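Long-range contacts in myosin light chain 1 (Saccharomyces cerevisiae, PDB 1M45), which serves as the calmodulin-like light chain of the yeast class II and class V myosins and of IQG1, binding their IQ motifs, and takes part in cytokinesis: residues A88-D93 with I136-F141; T97-V102 with E129-G134. One frame throughout, in Å; residues are numbered along the deposited sequence. Where two conformers were deposited one is given.

Contact 1: A88-D93 with I136-F141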
loop_
_atom_site.group_PDB
_atom_site.type_symbol
_atom_site.label_atom_id
_atom_site.label_comp_id
_atom_site.label_asym_id
_atom_site.label_seq_id
_atom_site.Cartn_x
_atom_site.Cartn_y
_atom_site.Cartn_z
ATOM N N ALA A 88 -13.019 -3.790 -11.791
ATOM C CA ALA A 88 -12.356 -2.518 -12.122
ATOM C C ALA A 88 -11.386 -2.657 -13.305
ATOM O O ALA A 88 -11.310 -1.762 -14.175
ATOM C CB ALA A 88 -11.631 -1.906 -10.888
ATOM N N PHE A 89 -10.629 -3.757 -13.327
ATOM C CA PHE A 89 -9.710 -4.011 -14.435
ATOM C C PHE A 89 -10.517 -4.389 -15.698
ATOM O O PHE A 89 -10.095 -4.094 -16.808
ATOM C CB PHE A 89 -8.715 -5.121 -14.096
ATOM C CG PHE A 89 -7.552 -4.649 -13.286
ATOM C CD1 PHE A 89 -7.577 -4.693 -11.900
ATOM C CD2 PHE A 89 -6.462 -4.064 -13.924
ATOM C CE1 PHE A 89 -6.493 -4.240 -11.163
ATOM C CE2 PHE A 89 -5.374 -3.596 -13.197
ATOM C CZ PHE A 89 -5.396 -3.687 -11.804
ATOM N N GLN A 90 -11.643 -5.068 -15.512
ATOM C CA GLN A 90 -12.419 -5.501 -16.670
ATOM C C GLN A 90 -12.898 -4.289 -17.451
ATOM O O GLN A 90 -13.119 -4.367 -18.645
ATOM C CB GLN A 90 -13.552 -6.439 -16.283
ATOM C CG GLN A 90 -13.016 -7.816 -15.941
ATOM C CD GLN A 90 -14.094 -8.808 -15.511
ATOM O OE1 GLN A 90 -13.813 -10.003 -15.363
ATOM N NE2 GLN A 90 -15.317 -8.323 -15.310
ATOM N N VAL A 91 -12.997 -3.159 -16.768
ATOM C CA VAL A 91 -13.374 -1.908 -17.425
ATOM C C VAL A 91 -12.359 -1.516 -18.506
ATOM O O VAL A 91 -12.717 -0.929 -19.545
ATOM C CB VAL A 91 -13.568 -0.805 -16.401
ATOM C CG1 VAL A 91 -13.655 0.561 -17.081
ATOM C CG2 VAL A 91 -14.808 -1.079 -15.565
ATOM N N PHE A 92 -11.102 -1.886 -18.290
ATOM C CA PHE A 92 -10.025 -1.569 -19.206
ATOM C C PHE A 92 -9.569 -2.782 -20.001
ATOM O O PHE A 92 -8.544 -2.760 -20.647
ATOM C CB PHE A 92 -8.852 -0.969 -18.423
ATOM C CG PHE A 92 -9.227 0.291 -17.700
ATOM C CD1 PHE A 92 -9.919 0.237 -16.485
ATOM C CD2 PHE A 92 -8.893 1.532 -18.230
ATOM C CE1 PHE A 92 -10.301 1.415 -15.822
ATOM C CE2 PHE A 92 -9.255 2.706 -17.574
ATOM C CZ PHE A 92 -9.965 2.651 -16.366
ATOM N N ASP A 93 -10.358 -3.855 -19.942
ATOM C CA ASP A 93 -10.003 -5.078 -20.637
ATOM C C ASP A 93 -10.815 -5.108 -21.926
ATOM O O ASP A 93 -12.001 -5.461 -21.926
ATOM C CB ASP A 93 -10.304 -6.278 -19.764
ATOM C CG ASP A 93 -9.724 -7.553 -20.295
ATOM O OD1 ASP A 93 -9.445 -7.676 -21.515
ATOM O OD2 ASP A 93 -9.534 -8.523 -19.531
ATOM N N ILE A 136 -0.174 -6.557 -19.133
ATOM C CA ILE A 136 0.049 -7.156 -17.819
ATOM C C ILE A 136 -1.132 -8.048 -17.502
ATOM O O ILE A 136 -2.269 -7.655 -17.736
ATOM C CB ILE A 136 0.121 -6.011 -16.765
ATOM C CG1 ILE A 136 1.402 -5.215 -16.931
ATOM C CG2 ILE A 136 0.080 -6.570 -15.313
ATOM C CD1 ILE A 136 1.340 -3.839 -16.226
ATOM N N ASP A 137 -0.856 -9.239 -16.955
ATOM C CA ASP A 137 -1.907 -10.152 -16.491
ATOM C C ASP A 137 -2.401 -9.562 -15.168
ATOM O O ASP A 137 -1.666 -9.572 -14.190
ATOM C CB ASP A 137 -1.316 -11.557 -16.254
ATOM C CG ASP A 137 -2.370 -12.556 -15.849
ATOM O OD1 ASP A 137 -3.079 -12.291 -14.874
ATOM O OD2 ASP A 137 -2.606 -13.616 -16.481
ATOM N N TYR A 138 -3.610 -9.010 -15.153
ATOM C CA TYR A 138 -4.009 -8.249 -13.962
ATOM C C TYR A 138 -4.355 -9.101 -12.763
ATOM O O TYR A 138 -4.118 -8.682 -11.643
ATOM C CB TYR A 138 -5.090 -7.236 -14.231
ATOM C CG TYR A 138 -6.329 -7.678 -14.964
ATOM C CD1 TYR A 138 -7.353 -8.349 -14.295
ATOM C CD2 TYR A 138 -6.540 -7.297 -16.291
ATOM C CE1 TYR A 138 -8.539 -8.680 -14.947
ATOM C CE2 TYR A 138 -7.715 -7.629 -16.950
ATOM C CZ TYR A 138 -8.710 -8.318 -16.275
ATOM O OH TYR A 138 -9.860 -8.644 -16.947
ATOM N N LYS A 139 -4.872 -10.303 -12.989
ATOM C CA LYS A 139 -5.085 -11.180 -11.829
ATOM C C LYS A 139 -3.771 -11.525 -11.132
ATOM O O LYS A 139 -3.732 -11.588 -9.891
ATOM C CB LYS A 139 -5.801 -12.469 -12.230
ATOM C CG LYS A 139 -7.293 -12.288 -12.413
ATOM C CD LYS A 139 -7.953 -13.640 -12.666
ATOM C CE LYS A 139 -9.434 -13.510 -12.728
ATOM N NZ LYS A 139 -9.997 -13.026 -11.457
ATOM N N LYS A 140 -2.729 -11.787 -11.915
ATOM C CA LYS A 140 -1.423 -12.073 -11.342
ATOM C C LYS A 140 -0.868 -10.838 -10.642
ATOM O O LYS A 140 -0.282 -10.928 -9.553
ATOM C CB LYS A 140 -0.460 -12.592 -12.414
ATOM C CG LYS A 140 0.920 -12.853 -11.872
ATOM C CD LYS A 140 1.882 -13.357 -12.966
ATOM C CE LYS A 140 3.145 -13.973 -12.335
ATOM N NZ LYS A 140 3.929 -13.005 -11.488
ATOM N N PHE A 141 -1.080 -9.680 -11.256
ATOM C CA PHE A 141 -0.651 -8.431 -10.672
ATOM C C PHE A 141 -1.339 -8.223 -9.329
ATOM O O PHE A 141 -0.671 -7.924 -8.337
ATOM C CB PHE A 141 -0.952 -7.281 -11.642
ATOM C CG PHE A 141 -0.855 -5.919 -11.013
ATOM C CD1 PHE A 141 0.392 -5.350 -10.762
ATOM C CD2 PHE A 141 -2.013 -5.204 -10.701
ATOM C CE1 PHE A 141 0.475 -4.060 -10.169
ATOM C CE2 PHE A 141 -1.951 -3.938 -10.102
ATOM C CZ PHE A 141 -0.701 -3.364 -9.838
HETATM O O HOH W 1 -11.115 -10.968 -16.493
#

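Contact 2: T97-V102 with E129-G134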
loop_
_atom_site.group_PDB
_atom_site.type_symbol
_atom_site.label_atom_id
_atom_site.label_comp_id
_atom_site.label_asym_id
_atom_site.label_seq_id
_atom_site.Cartn_x
_atom_site.Cartn_y
_atom_site.Cartn_z
ATOM N N THR A 97 -9.449 -10.485 -22.107
ATOM C CA THR A 97 -8.339 -11.421 -22.113
ATOM C C THR A 97 -7.700 -11.607 -20.738
ATOM O O THR A 97 -6.806 -12.430 -20.593
ATOM C CB THR A 97 -7.234 -10.886 -22.983
ATOM O OG1 THR A 97 -6.934 -9.556 -22.549
ATOM C CG2 THR A 97 -7.686 -10.724 -24.451
ATOM N N GLY A 98 -8.073 -10.799 -19.752
ATOM C CA GLY A 98 -7.412 -10.917 -18.456
ATOM C C GLY A 98 -6.162 -10.063 -18.427
ATOM O O GLY A 98 -5.376 -10.150 -17.522
ATOM N N LYS A 99 -5.993 -9.223 -19.435
ATOM C CA LYS A 99 -4.830 -8.372 -19.517
ATOM C C LYS A 99 -5.189 -6.909 -19.688
ATOM O O LYS A 99 -6.243 -6.557 -20.234
ATOM C CB LYS A 99 -3.925 -8.814 -20.684
ATOM C CG LYS A 99 -3.346 -10.217 -20.495
ATOM C CD LYS A 99 -2.372 -10.568 -21.584
ATOM C CE LYS A 99 -1.645 -11.864 -21.272
ATOM N NZ LYS A 99 -2.552 -13.018 -21.207
ATOM N N VAL A 100 -4.287 -6.056 -19.218
ATOM C CA VAL A 100 -4.415 -4.618 -19.369
ATOM C C VAL A 100 -3.072 -4.072 -19.833
ATOM O O VAL A 100 -2.023 -4.577 -19.442
ATOM C CB VAL A 100 -4.882 -3.993 -18.041
ATOM C CG1 VAL A 100 -4.755 -2.477 -18.032
ATOM C CG2 VAL A 100 -6.337 -4.395 -17.783
ATOM N N SER A 101 -3.107 -3.042 -20.680
ATOM C CA SER A 101 -1.875 -2.422 -21.140
ATOM C C SER A 101 -1.237 -1.680 -19.972
ATOM O O SER A 101 -1.952 -1.192 -19.067
ATOM C CB SER A 101 -2.115 -1.467 -22.300
ATOM O OG SER A 101 -2.860 -0.345 -21.871
ATOM N N VAL A 102 0.095 -1.627 -19.983
ATOM C CA VAL A 102 0.813 -0.902 -18.933
ATOM C C VAL A 102 0.391 0.568 -18.925
ATOM O O VAL A 102 0.301 1.196 -17.862
ATOM C CB VAL A 102 2.333 -1.106 -19.022
ATOM C CG1 VAL A 102 2.900 -0.551 -20.314
ATOM C CG2 VAL A 102 3.008 -0.443 -17.838
ATOM N N GLU A 129 5.846 -7.933 -14.542
ATOM C CA GLU A 129 6.112 -8.440 -15.872
ATOM C C GLU A 129 5.184 -7.812 -16.882
ATOM O O GLU A 129 3.961 -7.743 -16.682
ATOM C CB GLU A 129 5.993 -9.963 -15.906
ATOM C CG GLU A 129 7.053 -10.684 -15.085
ATOM C CD GLU A 129 8.447 -10.528 -15.656
ATOM O OE1 GLU A 129 9.036 -9.435 -15.548
ATOM O OE2 GLU A 129 8.958 -11.516 -16.218
ATOM N N VAL A 130 5.782 -7.327 -17.962
ATOM C CA VAL A 130 5.026 -6.734 -19.060
ATOM C C VAL A 130 5.368 -7.565 -20.297
ATOM O O VAL A 130 6.555 -7.773 -20.574
ATOM C CB VAL A 130 5.402 -5.243 -19.269
ATOM C CG1 VAL A 130 4.631 -4.665 -20.409
ATOM C CG2 VAL A 130 5.143 -4.434 -18.019
ATOM N N ASP A 131 4.352 -8.041 -21.013
ATOM C CA ASP A 131 4.598 -8.917 -22.157
ATOM C C ASP A 131 4.996 -8.175 -23.441
ATOM O O ASP A 131 5.164 -6.938 -23.446
ATOM C CB ASP A 131 3.437 -9.910 -22.362
ATOM C CG ASP A 131 2.179 -9.254 -22.879
ATOM O OD1 ASP A 131 2.261 -8.154 -23.465
ATOM O OD2 ASP A 131 1.039 -9.750 -22.755
ATOM N N SER A 132 5.147 -8.923 -24.534
ATOM C CA SER A 132 5.590 -8.348 -25.801
ATOM C C SER A 132 4.570 -7.397 -26.427
ATOM O O SER A 132 4.854 -6.721 -27.425
ATOM C CB SER A 132 5.968 -9.479 -26.774
ATOM O OG SER A 132 4.843 -10.300 -27.062
ATOM N N ASN A 133 3.372 -7.353 -25.858
ATOM C CA ASN A 133 2.354 -6.447 -26.339
ATOM C C ASN A 133 2.192 -5.276 -25.366
ATOM O O ASN A 133 1.258 -4.502 -25.480
ATOM C CB ASN A 133 1.013 -7.171 -26.530
ATOM C CG ASN A 133 1.135 -8.385 -27.453
ATOM O OD1 ASN A 133 1.515 -9.485 -27.028
ATOM N ND2 ASN A 133 0.846 -8.175 -28.722
ATOM N N GLY A 134 3.122 -5.153 -24.430
ATOM C CA GLY A 134 3.004 -4.108 -23.433
ATOM C C GLY A 134 1.855 -4.352 -22.472
ATOM O O GLY A 134 1.441 -3.413 -21.809
#

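Contact 1: A88-D93 with I136-F141
Tyr138, the first residue of helix 138-146, packs against Phe89 near the end of helix 83-90, and its side chain reads as a path from an apolar interior to a polar tip. Its CB sits over one face of the Phe89 ring, displaced toward the rim and 3.5 Å from Phe89 CD2. A chi1 of 50° puts CG between the backbone N and the carbonyl carbon, and from there the ring runs past Phe89 in the opposite direction. CG and CD1 meet Phe89 CB, which stands almost on the ring normal, 3.5 Å from the centroid of the Tyr138 ring; CD2 and CE1 border the same carbon. Each residue thus offers its CB to the other's face, a reciprocal pair of CH-pi contacts; the rings are nearly parallel (14°) but slid apart, with little overlap. Phe89 CZ, at the tip of its ring, meets Phe141 CE2 at 3.9 Å.

Farther out, Tyr138 CE2 and CZ come close to Asp93 OD2, which lies at the ring edge near its plane. Tyr138 OH donates over 2.6 Å to Asp93 OD2, which accepts on its anti lone pair, the one away from OD1, with the carboxylate turned 89° from the phenol ring. A water donates to the same hydroxyl and to Gln90 OE1. Asp93 OD2 also accepts from Gly98 N and OD1 from Thr97 N. An aspartate just after the entering helix, locked onto its loop, is characteristic of the first position of an EF-hand loop; here, in an inferred calcium site, it is joined to the exiting helix of the paired hand.

Contact 2: T97-V102 with E129-G134
Lys99 and Asp131 cross obliquely at the start of strand 99-101. The lysine sends its CD and CE methylenes past Asp131 OD2, both 3.7 Å away, whereas the bend at chi4 (63°) leaves Lys99 NZ 5.1 Å from that oxygen: opposite charges lie near each other without a salt bridge. Asp131 itself is held by its own loop. Its OD1 accepts from Asn133 N, which comes from above the carboxylate plane in an Asx turn, and also from Glu135 N, while Gly134 N returns to Asp131 O at 2.9 Å to close a type I turn.

Strand 99-101 pairs antiparallel with strand 135-137, the short two-stranded sheet through which paired EF-hand loops are joined, and a bond from Val102 to Gly134 continues that link beyond the end of the sheet. Val102 N donates to Gly134 O over 2.9 Å, a nearly straight bond (163° at the hydrogen) that meets the oxygen almost along the C=O axis.

Val102, like Lys99, points its CB toward the opposite loop, whereas Val100 between them points away. Val102 CG1, set between the backbone N and the carbonyl carbon, lies 3.5 Å from Gly134 O, and Val102 CB makes a loose apolar contact with Val130 CG1 at 4.5 Å. The same carbonyl oxygen receives a CA-H...O contact from Ser101, so it is approached by both a polar and a carbon-bound hydrogen. Ser101 turns its hydroxyl to another task: OG accepts from Asp104 N, capping the helix that starts at Val102.

Both contacts join the two hands of one EF-hand pair, and both reach the two-stranded sheet of 99-101 and 135-137, yet they differ in burial. Contact 1 is mainly buried, an aromatic core ending in a carboxylate; contact 2 lies at the surface and rests on a backbone hydrogen bond flanked by slight side-chain contacts. Their centres are 9 Å apart and they touch directly: Ile136 N lies 2.7 Å from Val100 O, a probable hydrogen bond of the sheet, and Tyr138 CD2 packs 3.3 Å from Val100 CG2. The sheet thus has the buried aromatic contact beside it and the backbone bond of the more exposed loop contact just past its end.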